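Local coordinates for periplasmic binding protein/LacI transcriptional regulator (Shewanella sp. ANA-3, PDB 5OCP) that binds L-arabinofuranose in the periplasm, probably to deliver this sugar to an arabinose ABC transporter, at residues 129-134 against 177-182; 138-143 against 165-170; 146-151 against 157-162; 201-206 against 217-222; 230-233 against 239-242. All coordinates share one frame; numbering follows the deposited sequence.

Contact 1 of 5, residues 129-134 against 177-182; sequences AELQGT and EGFLKA
Phe179 of helix 177-182 lies over strand 129-132, and the two run nearly antiparallel. Their axes cross at 154° and come within 10.2 Å of each other. Phe179 and Ala129 have the nearest CA atoms, 7.6 Å apart. All the helix contributes across this gap is the Phe179 side chain. Its CG sits anti to the carbonyl carbon (chi1 -72°), which sends the ring down onto the strand. Three successive strand residues receive it. Ala129 points its methyl toward the ring, with CB 3.7 Å from Phe179 CD2. Leu131 comes in from further along the strand and crosses the phenyl group obliquely, its CD2 3.6 Å from Phe179 CE2. Between them the backbone takes part: Glu130 O lies at the ring edge, in plane, 3.4 Å from Phe179 CZ. The Glu130 side chain points away from the helix and hydrogen-bonds Ser162 and His194. On the helix side of the sheet, Arg161 of the neighbouring strand also touches Phe179, and Leu131 continues the packing onto Ala202. With the Phe179 ring cut back to a methyl, as in an alanine, a gap is likely to open between helix and strand, leaving the Ala129 and Leu131 methyls without their shared partner. No hydrogen bond joins the two segments. The contact is buried and largely apolar, so helix 169-183 is held to the sheet here by the fit of one aromatic ring.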
# COMPACT_ATOMS: atom_id res chain seq x y z
N ALA A 129 3.80 -17.86 -7.79
CA ALA A 129 3.82 -17.87 -6.32
C ALA A 129 3.36 -16.51 -5.82
O ALA A 129 3.97 -15.47 -6.27
CB ALA A 129 5.21 -18.13 -5.83
N GLU A 130 2.39 -16.51 -4.92
CA GLU A 130 1.84 -15.28 -4.36
C GLU A 130 2.34 -15.02 -2.96
O GLU A 130 2.15 -15.85 -2.04
CB GLU A 130 0.31 -15.41 -4.35
CG GLU A 130 -0.39 -14.18 -3.77
CD GLU A 130 -1.90 -14.33 -3.74
OE1 GLU A 130 -2.37 -15.49 -3.75
OE2 GLU A 130 -2.65 -13.32 -3.65
N LEU A 131 2.93 -13.81 -2.76
CA LEU A 131 3.27 -13.33 -1.43
C LEU A 131 2.20 -12.35 -1.03
O LEU A 131 2.11 -11.23 -1.55
CB LEU A 131 4.64 -12.66 -1.38
CG LEU A 131 5.80 -13.52 -1.73
CD1 LEU A 131 7.11 -12.74 -1.89
CD2 LEU A 131 5.92 -14.56 -0.63
N GLN A 132 1.33 -12.77 -0.09
CA GLN A 132 0.23 -11.94 0.33
C GLN A 132 0.61 -10.89 1.38
O GLN A 132 1.49 -11.05 2.18
CB GLN A 132 -0.90 -12.82 0.87
CG GLN A 132 -1.35 -13.97 -0.01
CD GLN A 132 -2.13 -15.00 0.82
OE1 GLN A 132 -1.56 -15.79 1.57
NE2 GLN A 132 -3.37 -14.98 0.69
N GLY A 133 -0.15 -9.79 1.40
CA GLY A 133 -0.04 -8.81 2.43
C GLY A 133 -0.67 -9.30 3.73
O GLY A 133 -1.08 -10.45 3.85
N THR A 134 -0.81 -8.38 4.65
CA THR A 134 -1.35 -8.71 6.01
C THR A 134 -2.79 -9.08 5.95
O THR A 134 -3.60 -8.54 5.18
CB THR A 134 -1.10 -7.58 6.99
OG1 THR A 134 -1.71 -6.41 6.53
CG2 THR A 134 0.28 -7.24 7.07
N GLU A 177 11.83 -18.33 0.39
CA GLU A 177 12.72 -19.50 0.69
C GLU A 177 11.91 -20.73 0.83
O GLU A 177 12.24 -21.80 0.22
CB GLU A 177 13.43 -19.38 2.01
CG GLU A 177 14.45 -18.33 2.05
CD GLU A 177 15.35 -18.47 3.30
OE1 GLU A 177 15.58 -19.63 3.77
OE2 GLU A 177 15.83 -17.40 3.75
N GLY A 178 10.81 -20.63 1.60
CA GLY A 178 9.92 -21.77 1.82
C GLY A 178 9.32 -22.27 0.53
O GLY A 178 9.31 -23.47 0.26
N PHE A 179 8.79 -21.38 -0.30
CA PHE A 179 8.24 -21.76 -1.58
C PHE A 179 9.18 -22.56 -2.50
O PHE A 179 8.77 -23.51 -3.14
CB PHE A 179 7.80 -20.48 -2.35
CG PHE A 179 6.56 -19.79 -1.82
CD1 PHE A 179 5.73 -20.32 -0.82
CD2 PHE A 179 6.22 -18.53 -2.34
CE1 PHE A 179 4.59 -19.62 -0.43
CE2 PHE A 179 5.09 -17.84 -1.95
CZ PHE A 179 4.24 -18.40 -1.03
N LEU A 180 10.42 -22.13 -2.50
CA LEU A 180 11.47 -22.63 -3.39
C LEU A 180 11.79 -24.06 -2.93
O LEU A 180 11.94 -24.95 -3.75
CB LEU A 180 12.70 -21.75 -3.36
CG LEU A 180 12.49 -20.42 -4.13
CD1 LEU A 180 13.67 -19.51 -3.85
CD2 LEU A 180 12.28 -20.66 -5.60
N LYS A 181 11.72 -24.27 -1.61
CA LYS A 181 11.93 -25.58 -1.02
C LYS A 181 10.73 -26.49 -1.33
O LYS A 181 10.92 -27.65 -1.68
CB LYS A 181 12.13 -25.46 0.49
CG LYS A 181 13.56 -25.15 0.91
CD LYS A 181 13.60 -24.43 2.25
CE LYS A 181 13.55 -25.42 3.40
NZ LYS A 181 13.98 -26.78 2.98
N ALA A 182 9.51 -25.96 -1.21
CA ALA A 182 8.35 -26.75 -1.49
C ALA A 182 8.19 -27.09 -2.97
O ALA A 182 7.51 -28.02 -3.30
CB ALA A 182 7.08 -26.10 -0.98

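Contact 2 of 5, residues 138-143 against 165-170; sequences TAAIDR and GEFTRA. With AHR (alpha-L-arabinofuranose), chain I; FUB (beta-L-arabinofuranose), chain J.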
# COMPACT_ATOMS: atom_id res chain seq x y z
N THR A 138 -7.22 -4.16 3.54
CA THR A 138 -7.93 -3.95 2.28
C THR A 138 -7.01 -4.15 1.09
O THR A 138 -7.42 -4.66 0.07
CB THR A 138 -8.54 -2.54 2.24
OG1 THR A 138 -9.29 -2.33 3.45
CG2 THR A 138 -9.38 -2.35 1.05
N ALA A 139 -5.78 -3.64 1.21
CA ALA A 139 -4.82 -3.70 0.11
C ALA A 139 -4.52 -5.15 -0.33
O ALA A 139 -4.44 -5.43 -1.53
CB ALA A 139 -3.56 -2.97 0.44
N ALA A 140 -4.42 -6.07 0.63
CA ALA A 140 -4.17 -7.49 0.32
C ALA A 140 -5.41 -8.18 -0.27
O ALA A 140 -5.36 -8.83 -1.28
CB ALA A 140 -3.70 -8.23 1.56
N ILE A 141 -6.52 -8.00 0.40
CA ILE A 141 -7.76 -8.63 -0.05
C ILE A 141 -8.09 -8.23 -1.49
O ILE A 141 -8.41 -9.04 -2.37
CB ILE A 141 -8.88 -8.20 0.92
CG1 ILE A 141 -8.64 -8.76 2.33
CG2 ILE A 141 -10.22 -8.61 0.40
CD1 ILE A 141 -9.44 -8.00 3.37
N ASP A 142 -8.12 -6.91 -1.73
CA ASP A 142 -8.54 -6.40 -3.00
C ASP A 142 -7.51 -6.58 -4.13
O ASP A 142 -7.91 -6.78 -5.29
CB ASP A 142 -8.88 -4.93 -2.89
CG ASP A 142 -10.21 -4.67 -2.13
OD1 ASP A 142 -10.79 -5.65 -1.59
OD2 ASP A 142 -10.58 -3.49 -2.03
N ARG A 143 -6.22 -6.56 -3.82
CA ARG A 143 -5.23 -6.79 -4.87
C ARG A 143 -5.36 -8.25 -5.30
O ARG A 143 -5.28 -8.55 -6.43
CB ARG A 143 -3.80 -6.53 -4.42
CG ARG A 143 -3.45 -5.05 -4.42
CD ARG A 143 -2.12 -4.69 -3.79
NE ARG A 143 -2.02 -3.24 -3.68
CZ ARG A 143 -1.28 -2.62 -2.80
NH1 ARG A 143 -0.52 -3.30 -1.99
NH2 ARG A 143 -1.26 -1.32 -2.76
N GLY A 165 3.34 -12.72 3.54
CA GLY A 165 4.63 -12.18 3.89
C GLY A 165 4.57 -10.95 4.75
O GLY A 165 5.58 -10.23 4.90
N GLU A 166 3.37 -10.63 5.21
CA GLU A 166 3.13 -9.56 6.20
C GLU A 166 3.54 -8.14 5.73
O GLU A 166 3.73 -7.25 6.56
CB GLU A 166 3.77 -9.92 7.55
CG GLU A 166 3.24 -11.23 8.10
CD GLU A 166 3.87 -11.69 9.43
OE1 GLU A 166 4.82 -11.04 9.94
OE2 GLU A 166 3.38 -12.70 10.02
N PHE A 167 3.68 -7.94 4.40
CA PHE A 167 4.09 -6.70 3.80
C PHE A 167 5.49 -6.37 4.13
O PHE A 167 5.89 -5.26 3.92
CB PHE A 167 3.11 -5.56 4.13
CG PHE A 167 1.85 -5.54 3.28
CD1 PHE A 167 1.90 -5.67 1.90
CD2 PHE A 167 0.60 -5.24 3.86
CE1 PHE A 167 0.75 -5.57 1.09
CE2 PHE A 167 -0.56 -5.16 3.03
CZ PHE A 167 -0.49 -5.30 1.67
N THR A 168 6.28 -7.29 4.72
CA THR A 168 7.63 -6.96 5.07
C THR A 168 8.72 -7.70 4.26
O THR A 168 8.49 -8.76 3.68
CB THR A 168 7.99 -7.16 6.56
OG1 THR A 168 8.09 -8.57 6.81
CG2 THR A 168 7.00 -6.50 7.45
N ARG A 169 9.89 -7.10 4.23
CA ARG A 169 10.99 -7.64 3.47
C ARG A 169 11.53 -8.94 4.06
O ARG A 169 11.70 -9.88 3.35
CB ARG A 169 12.14 -6.65 3.37
CG ARG A 169 13.19 -7.11 2.39
CD ARG A 169 14.39 -6.16 2.31
NE ARG A 169 14.03 -4.80 1.91
CZ ARG A 169 14.64 -4.04 0.97
NH1 ARG A 169 15.69 -4.47 0.26
NH2 ARG A 169 14.17 -2.82 0.73
N ALA A 170 11.72 -8.95 5.36
CA ALA A 170 12.23 -10.15 6.05
C ALA A 170 11.29 -11.32 5.97
O ALA A 170 11.73 -12.41 5.71
CB ALA A 170 12.60 -9.84 7.50
O5 AHR I . -2.14 -0.02 2.19
C5 AHR I . -1.08 0.12 1.30
C4 AHR I . -0.09 -1.01 1.47
O4 AHR I . 0.33 -1.13 2.81
C3 AHR I . 1.16 -0.81 0.59
O3 AHR I . 0.90 -1.31 -0.68
C2 AHR I . 2.17 -1.59 1.43
O2 AHR I . 3.52 -1.29 1.19
C1 AHR I . 1.76 -1.12 2.81
O1 AHR I . 2.21 -2.00 3.71
O5 FUB J . -2.14 -0.02 2.19
C5 FUB J . -1.08 0.12 1.30
C4 FUB J . -0.08 -1.02 1.48
O4 FUB J . 0.33 -1.15 2.82
C3 FUB J . 1.17 -0.82 0.61
O3 FUB J . 0.90 -1.29 -0.67
C2 FUB J . 2.18 -1.65 1.40
O2 FUB J . 3.52 -1.29 1.19
C1 FUB J . 1.71 -1.56 2.85
O1 FUB J . 2.38 -0.55 3.43
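Phe167 and Arg143 meet in the sugar pocket of this periplasmic binding protein. Phe167 sits on the type I' turn from Gly165 to Thr168, and Arg143 lies on helix 138-143. The Phe167 ring points at the helix, with CZ 4.0 Å from Ala139 CB. Ala140 N lies at the ring edge, near its plane. Arg143 NH1 approaches Phe167 CE1 obliquely at 4.0 Å. One face of the ring is turned to the sugar, whose alpha and beta forms occupy the same place and differ mainly at C1 and O1. In the beta anomer, FUB C1 stands 3.9 Å above the ring plane, over its centre. In the alpha anomer, O1 comes over the same face, with Phe167 CG 3.6 Å from AHR O1. Losing the Phe167 ring to a serine would probably strip this side of the furanose of its apolar wall and open a gap beside Ala139 and Ala140.

Arg143 starts with CG anti to the carbonyl carbon (chi1 -80°) and then runs extended from CG to NE. This carries the guanidinium to the sugar, while Ala139 CB packs against one of its faces. Glu110 forms a salt bridge with NE, which should help fix the turn of the group. Ser12, Arg15, Arg89 and Asn195 hydrogen-bond the sugar as well. Both terminal nitrogens of Arg143 grip a single hydroxyl oxygen: NH1 donates to O3 of either anomer at 2.8 Å (152°), and NH2 donates to the same O3 at 3.0 Å.

Contact 3 of 5, residues 146-151 against 157-162; sequences GFNQVI and AKIVRS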
# COMPACT_ATOMS: atom_id res chain seq x y z
N GLY A 146 -8.52 -8.68 -7.59
CA GLY A 146 -8.29 -8.22 -8.92
C GLY A 146 -7.35 -9.09 -9.77
O GLY A 146 -7.62 -9.34 -10.92
N PHE A 147 -6.23 -9.50 -9.21
CA PHE A 147 -5.27 -10.36 -9.93
C PHE A 147 -5.98 -11.70 -10.30
O PHE A 147 -5.83 -12.19 -11.43
CB PHE A 147 -4.07 -10.57 -9.03
CG PHE A 147 -2.93 -11.33 -9.64
CD1 PHE A 147 -2.89 -12.72 -9.70
CD2 PHE A 147 -1.84 -10.63 -10.15
CE1 PHE A 147 -1.75 -13.35 -10.25
CE2 PHE A 147 -0.77 -11.25 -10.67
CZ PHE A 147 -0.72 -12.59 -10.75
N ASN A 148 -6.71 -12.22 -9.32
CA ASN A 148 -7.39 -13.52 -9.48
C ASN A 148 -8.42 -13.42 -10.61
O ASN A 148 -8.55 -14.33 -11.42
CB ASN A 148 -7.96 -14.00 -8.15
CG ASN A 148 -6.86 -14.53 -7.18
OD1 ASN A 148 -5.75 -14.75 -7.59
ND2 ASN A 148 -7.13 -14.59 -5.91
N GLN A 149 -9.11 -12.29 -10.70
CA GLN A 149 -10.15 -12.11 -11.68
C GLN A 149 -9.51 -12.14 -13.09
O GLN A 149 -10.08 -12.76 -14.03
CB GLN A 149 -10.91 -10.82 -11.36
CG GLN A 149 -12.05 -10.39 -12.24
CD GLN A 149 -12.69 -9.12 -11.64
OE1 GLN A 149 -12.12 -8.48 -10.71
NE2 GLN A 149 -13.87 -8.79 -12.12
N VAL A 150 -8.28 -11.61 -13.25
CA VAL A 150 -7.63 -11.58 -14.58
C VAL A 150 -7.12 -12.93 -14.93
O VAL A 150 -7.39 -13.40 -16.06
CB VAL A 150 -6.47 -10.60 -14.63
CG1 VAL A 150 -5.61 -10.79 -15.89
CG2 VAL A 150 -7.06 -9.23 -14.57
N ILE A 151 -6.48 -13.60 -13.97
CA ILE A 151 -5.85 -14.85 -14.31
C ILE A 151 -6.88 -16.00 -14.47
O ILE A 151 -6.55 -17.01 -15.12
CB ILE A 151 -4.63 -15.16 -13.45
CG1 ILE A 151 -5.07 -15.66 -12.12
CG2 ILE A 151 -3.58 -14.03 -13.43
CD1 ILE A 151 -4.78 -17.12 -12.09
N ALA A 157 -2.45 -20.32 -16.59
CA ALA A 157 -1.94 -19.55 -15.51
C ALA A 157 -2.59 -20.03 -14.22
O ALA A 157 -3.75 -20.27 -14.15
CB ALA A 157 -2.29 -18.12 -15.74
N LYS A 158 -1.79 -20.19 -13.20
CA LYS A 158 -2.31 -20.61 -11.93
C LYS A 158 -1.38 -20.18 -10.80
O LYS A 158 -0.16 -20.22 -10.93
CB LYS A 158 -2.34 -22.16 -11.97
CG LYS A 158 -2.86 -22.77 -10.73
CD LYS A 158 -3.02 -24.29 -10.92
CE LYS A 158 -4.13 -24.84 -10.02
NZ LYS A 158 -4.09 -24.27 -8.65
N ILE A 159 -1.98 -19.87 -9.67
CA ILE A 159 -1.27 -19.64 -8.48
C ILE A 159 -1.04 -20.96 -7.77
O ILE A 159 -2.03 -21.61 -7.35
CB ILE A 159 -1.97 -18.63 -7.55
CG1 ILE A 159 -1.99 -17.23 -8.24
CG2 ILE A 159 -1.25 -18.54 -6.25
CD1 ILE A 159 -2.86 -16.16 -7.50
N VAL A 160 0.23 -21.33 -7.68
CA VAL A 160 0.60 -22.65 -7.15
C VAL A 160 1.01 -22.60 -5.73
O VAL A 160 1.01 -23.66 -5.09
CB VAL A 160 1.62 -23.41 -8.03
CG1 VAL A 160 1.06 -23.59 -9.43
CG2 VAL A 160 2.99 -22.74 -8.07
N ARG A 161 1.35 -21.43 -5.19
CA ARG A 161 1.81 -21.31 -3.77
C ARG A 161 1.24 -19.96 -3.35
O ARG A 161 1.30 -19.02 -4.17
CB ARG A 161 3.37 -21.10 -3.61
CG ARG A 161 4.29 -22.08 -4.29
CD ARG A 161 4.49 -23.21 -3.36
NE ARG A 161 4.76 -24.49 -3.99
CZ ARG A 161 4.55 -25.65 -3.37
NH1 ARG A 161 4.07 -25.66 -2.13
NH2 ARG A 161 4.82 -26.81 -3.99
N SER A 162 0.76 -19.85 -2.10
CA SER A 162 0.22 -18.57 -1.63
C SER A 162 0.32 -18.52 -0.11
O SER A 162 -0.07 -19.46 0.53
CB SER A 162 -1.19 -18.38 -2.14
OG SER A 162 -1.71 -17.18 -1.68
O HOH W 1 -6.42 -19.71 -14.44
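The beta-alpha-beta unit of strand 126-132, helix 138-151 and strand 157-164 closes here, where Ile151 and Phe147 of the helix pack on Ala157 and Ile159 of the strand. The N-to-C directions of the short segments differ by 136°, with their axes 9.3 Å apart at the closest. They draw together toward the connecting loop, where the CA atoms of Ile151 and Ala157 are 6.2 Å apart. There the side chains meet at their roots, Ile151 CB lying 4.4 Å from Ala157 CB. The Ile151 CG1 branch sits between the backbone N and the carbonyl carbon (chi1 78°), which takes CD1 over the strand backbone to 3.9 Å from Ala157 O. Further along, Ile159 uses its CD1 methyl. It reaches the Phe147 ring at a slant, 4.1 Å from Phe147 CE1, and meets Asn148 at about a right angle, with Asn148 OD1 3.2 Å from Ile159 CD1. Phe147 also stacks on Trp192, which ties the helix to the middle of the sheet. A water lies between the backbones, 2.8 Å from Ile151 O and 2.7 Å from Ala157 O. No direct hydrogen bond links the segments. Apolar packing therefore joins helix to strand, and near the loop a water sits within hydrogen-bonding distance of two carbonyl oxygens that cannot bond to each other.

Contact 4 of 5, residues 201-206 against 217-222; sequences GAVQAI and ILIVSV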
# COMPACT_ATOMS: atom_id res chain seq x y z
N GLY A 201 12.57 -8.70 -0.76
CA GLY A 201 13.02 -9.90 0.02
C GLY A 201 13.05 -11.13 -0.83
O GLY A 201 13.99 -11.97 -0.72
N ALA A 202 12.01 -11.36 -1.64
CA ALA A 202 11.97 -12.50 -2.52
C ALA A 202 13.19 -12.55 -3.47
O ALA A 202 13.70 -13.65 -3.76
CB ALA A 202 10.67 -12.60 -3.32
N VAL A 203 13.65 -11.40 -3.94
CA VAL A 203 14.75 -11.29 -4.83
C VAL A 203 15.96 -11.95 -4.15
O VAL A 203 16.64 -12.72 -4.79
CB VAL A 203 15.10 -9.85 -5.14
CG1 VAL A 203 16.51 -9.72 -5.73
CG2 VAL A 203 14.05 -9.25 -6.11
N GLN A 204 16.17 -11.65 -2.90
CA GLN A 204 17.35 -12.21 -2.18
C GLN A 204 17.23 -13.73 -1.96
O GLN A 204 18.17 -14.48 -2.19
CB GLN A 204 17.58 -11.45 -0.88
CG GLN A 204 17.93 -9.95 -1.06
CD GLN A 204 19.13 -9.73 -2.00
OE1 GLN A 204 20.19 -10.35 -1.80
NE2 GLN A 204 18.95 -8.91 -3.06
N ALA A 205 16.04 -14.23 -1.67
CA ALA A 205 15.83 -15.68 -1.56
C ALA A 205 16.12 -16.39 -2.90
O ALA A 205 16.69 -17.51 -2.96
CB ALA A 205 14.40 -16.01 -1.14
N ILE A 206 15.67 -15.77 -4.00
CA ILE A 206 15.84 -16.36 -5.32
C ILE A 206 17.32 -16.44 -5.64
O ILE A 206 17.75 -17.47 -6.19
CB ILE A 206 15.05 -15.55 -6.35
CG1 ILE A 206 13.55 -15.81 -6.07
CG2 ILE A 206 15.30 -15.99 -7.76
CD1 ILE A 206 12.59 -14.86 -6.85
N ILE A 217 12.79 -16.17 -12.86
CA ILE A 217 11.54 -16.01 -12.16
C ILE A 217 11.22 -14.46 -12.28
O ILE A 217 11.96 -13.67 -11.79
CB ILE A 217 11.71 -16.41 -10.73
CG1 ILE A 217 12.05 -17.92 -10.68
CG2 ILE A 217 10.44 -16.19 -9.94
CD1 ILE A 217 12.21 -18.39 -9.28
N LEU A 218 10.10 -14.18 -12.90
CA LEU A 218 9.59 -12.80 -13.05
C LEU A 218 9.09 -12.34 -11.72
O LEU A 218 8.65 -13.14 -10.89
CB LEU A 218 8.49 -12.72 -14.07
CG LEU A 218 8.80 -13.20 -15.50
CD1 LEU A 218 7.54 -13.16 -16.31
CD2 LEU A 218 9.96 -12.39 -16.05
N ILE A 219 9.21 -11.03 -11.45
CA ILE A 219 8.76 -10.50 -10.17
C ILE A 219 7.87 -9.28 -10.51
O ILE A 219 8.33 -8.36 -11.15
CB ILE A 219 9.93 -10.12 -9.29
CG1 ILE A 219 10.74 -11.40 -9.00
CG2 ILE A 219 9.41 -9.47 -8.02
CD1 ILE A 219 11.94 -11.20 -8.13
N VAL A 220 6.60 -9.38 -10.09
CA VAL A 220 5.62 -8.31 -10.27
C VAL A 220 5.01 -7.92 -8.93
O VAL A 220 4.84 -8.76 -8.05
CB VAL A 220 4.61 -8.67 -11.29
CG1 VAL A 220 5.24 -9.04 -12.60
CG2 VAL A 220 3.65 -9.77 -10.81
N SER A 221 4.64 -6.66 -8.76
CA SER A 221 4.37 -6.15 -7.44
C SER A 221 3.55 -4.85 -7.51
O SER A 221 3.15 -4.40 -8.62
CB SER A 221 5.75 -5.86 -6.83
OG SER A 221 5.67 -5.52 -5.47
N VAL A 222 3.33 -4.28 -6.34
CA VAL A 222 2.70 -2.94 -6.18
C VAL A 222 3.47 -2.08 -5.21
O VAL A 222 3.88 -2.56 -4.14
CB VAL A 222 1.22 -3.07 -5.71
CG1 VAL A 222 0.56 -1.69 -5.61
CG2 VAL A 222 0.43 -3.89 -6.67
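Ile219 CD1 is the tight point of this contact, touched by two residues of helix 201-206. Val203 crosses it at about a right angle, and its CG2 comes to 3.5 Å from Ile219 CD1. Ile206 meets Ile219 tip to tip, with Ile206 CD1 3.9 Å from Ile219 CD1. Ile219 can take both partners because its CG1 lies anti to the carbonyl carbon (chi1 -63°) and its chain then runs on straight, reaching from the strand toward the helix. The packing is looser at Ile217. That side chain slants past Ile206, with Ile217 CG2 4.0 Å from Ile206 CD1 and Ile217 CD1 4.2 Å from Ile206 CG2. On the solvent side, exposed Gln204 is turned from the strand, while helix 169-183 covers Ala202 and Ala205. Leu218 points away from this helix and packs instead on Leu118 of helix 107-121, across the sheet. Pro213 and Val237 add to the cover around Ile219 and Val203. The contact joins helix 196-208 to strand 218-221, the second strand of a beta-alpha-beta unit that starts at strand 190-193. All four touching residues are buried aliphatic ones, with no hydrogen bond between the segments. Helix and strand are thus held by shape and by the exclusion of water, without a polar pair to set their direction.

Contact 5 of 5, residues 230-233 against 239-242; sequences KAMA and ATVE
Met232 of helix 230-233 reaches strand 239-242 and touches Ala239 and Thr240. The van der Waals contacts come first. The Met232 sulfur lies over the strand backbone, with SD 3.9 Å from Ala239 N and 3.9 Å from Ala239 CA. The turn about the CG-SD bond (chi3 -61°) brings the terminal methyl round to the next residue. Met232 CE then stands 4.1 Å from Thr240 CG2, and the two side chains cross at about a right angle. The Ala239 methyl points away from the helix, to the other side of the sheet, and packs on Ile114 and Trp117 of helix 107-121. Phe276 of the next strand, Ala281 of helix 278-296 and Val237 also touch the Met232 side chain.

The polar interactions lead elsewhere. The Thr240 hydroxyl is swung opposite the backbone N (chi1 -173°); this turns CG2 to the methionine and lets OG1 hydrogen-bond Asp196. No hydrogen bond crosses between the two segments. Backbone bonds tie Ala239 and Val241 to the preceding parallel strand, and Thr240 to Phe276 on the other side. This is the helix-to-strand packing of a beta-alpha-beta unit, made of strand 218-221, helix 226-234 and strand 239-242, in a layered alpha/beta lobe.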
# COMPACT_ATOMS: atom_id res chain seq x y z
N LYS A 230 14.95 1.03 -8.76
CA LYS A 230 16.41 0.69 -8.84
C LYS A 230 16.65 -0.80 -9.23
O LYS A 230 17.35 -1.10 -10.21
CB LYS A 230 17.12 1.00 -7.58
CG LYS A 230 18.61 0.67 -7.67
CD LYS A 230 19.44 1.33 -6.57
CE LYS A 230 20.93 1.00 -6.72
NZ LYS A 230 21.42 1.26 -8.11
N ALA A 231 15.96 -1.69 -8.53
CA ALA A 231 15.93 -3.10 -8.88
C ALA A 231 15.49 -3.42 -10.31
O ALA A 231 16.01 -4.34 -10.97
CB ALA A 231 15.07 -3.84 -7.84
N MET A 232 14.49 -2.70 -10.83
CA MET A 232 14.05 -2.83 -12.19
C MET A 232 15.18 -2.35 -13.16
O MET A 232 15.43 -3.04 -14.12
CB MET A 232 12.79 -2.03 -12.51
CG MET A 232 11.55 -2.67 -12.02
SD MET A 232 9.97 -2.09 -12.69
CE MET A 232 9.93 -0.42 -12.22
N ALA A 233 15.82 -1.25 -12.82
CA ALA A 233 16.93 -0.63 -13.60
C ALA A 233 18.09 -1.63 -13.65
O ALA A 233 18.79 -1.72 -14.68
CB ALA A 233 17.36 0.70 -12.97
N ALA A 239 8.14 -5.58 -12.87
CA ALA A 239 6.96 -4.62 -13.02
C ALA A 239 6.37 -4.30 -11.69
O ALA A 239 6.38 -5.12 -10.76
CB ALA A 239 5.88 -5.13 -13.96
N THR A 240 5.89 -3.05 -11.53
CA THR A 240 5.13 -2.66 -10.36
C THR A 240 4.10 -1.64 -10.74
O THR A 240 4.22 -0.98 -11.77
CB THR A 240 6.06 -2.14 -9.26
OG1 THR A 240 5.35 -1.91 -8.05
CG2 THR A 240 6.73 -0.82 -9.66
N VAL A 241 3.06 -1.51 -9.95
CA VAL A 241 2.08 -0.44 -10.11
C VAL A 241 2.39 0.61 -9.11
O VAL A 241 2.59 0.40 -7.89
CB VAL A 241 0.64 -0.97 -9.89
CG1 VAL A 241 -0.37 0.18 -9.94
CG2 VAL A 241 0.36 -2.12 -10.83
N GLU A 242 2.45 1.85 -9.55
CA GLU A 242 2.76 2.95 -8.66
C GLU A 242 1.62 3.25 -7.73
O GLU A 242 0.49 3.29 -8.17
CB GLU A 242 3.04 4.21 -9.51
CG GLU A 242 3.43 5.40 -8.71
CD GLU A 242 3.86 6.63 -9.54
OE1 GLU A 242 4.54 7.43 -8.95
OE2 GLU A 242 3.59 6.79 -10.74

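Overall arrangement
All five contacts belong to the lobe built on the mixed sheet. Contacts 1, 3, 4 and 5 pack helices on its strands, and contact 2 lies where this lobe meets the sugar. Contacts 4 and 5 have centres 11 Å apart and share neighbouring strands, joined by Ser221 O to Val241 N. Contacts 1 and 3 are linked similarly by Glu130 N and Arg161 O. Contact 1 leads into the pocket: Gln132 O lies 2.8 Å from Gly165 N, and Gly133 packs on Phe167. Contact 4 reaches it through Val222, which touches Arg143. Only contact 2 touches arabinofuranose; the side chains of Leu131 in contact 1 and Thr240 in contact 5 stand about 12 Å and 9 Å from the sugar.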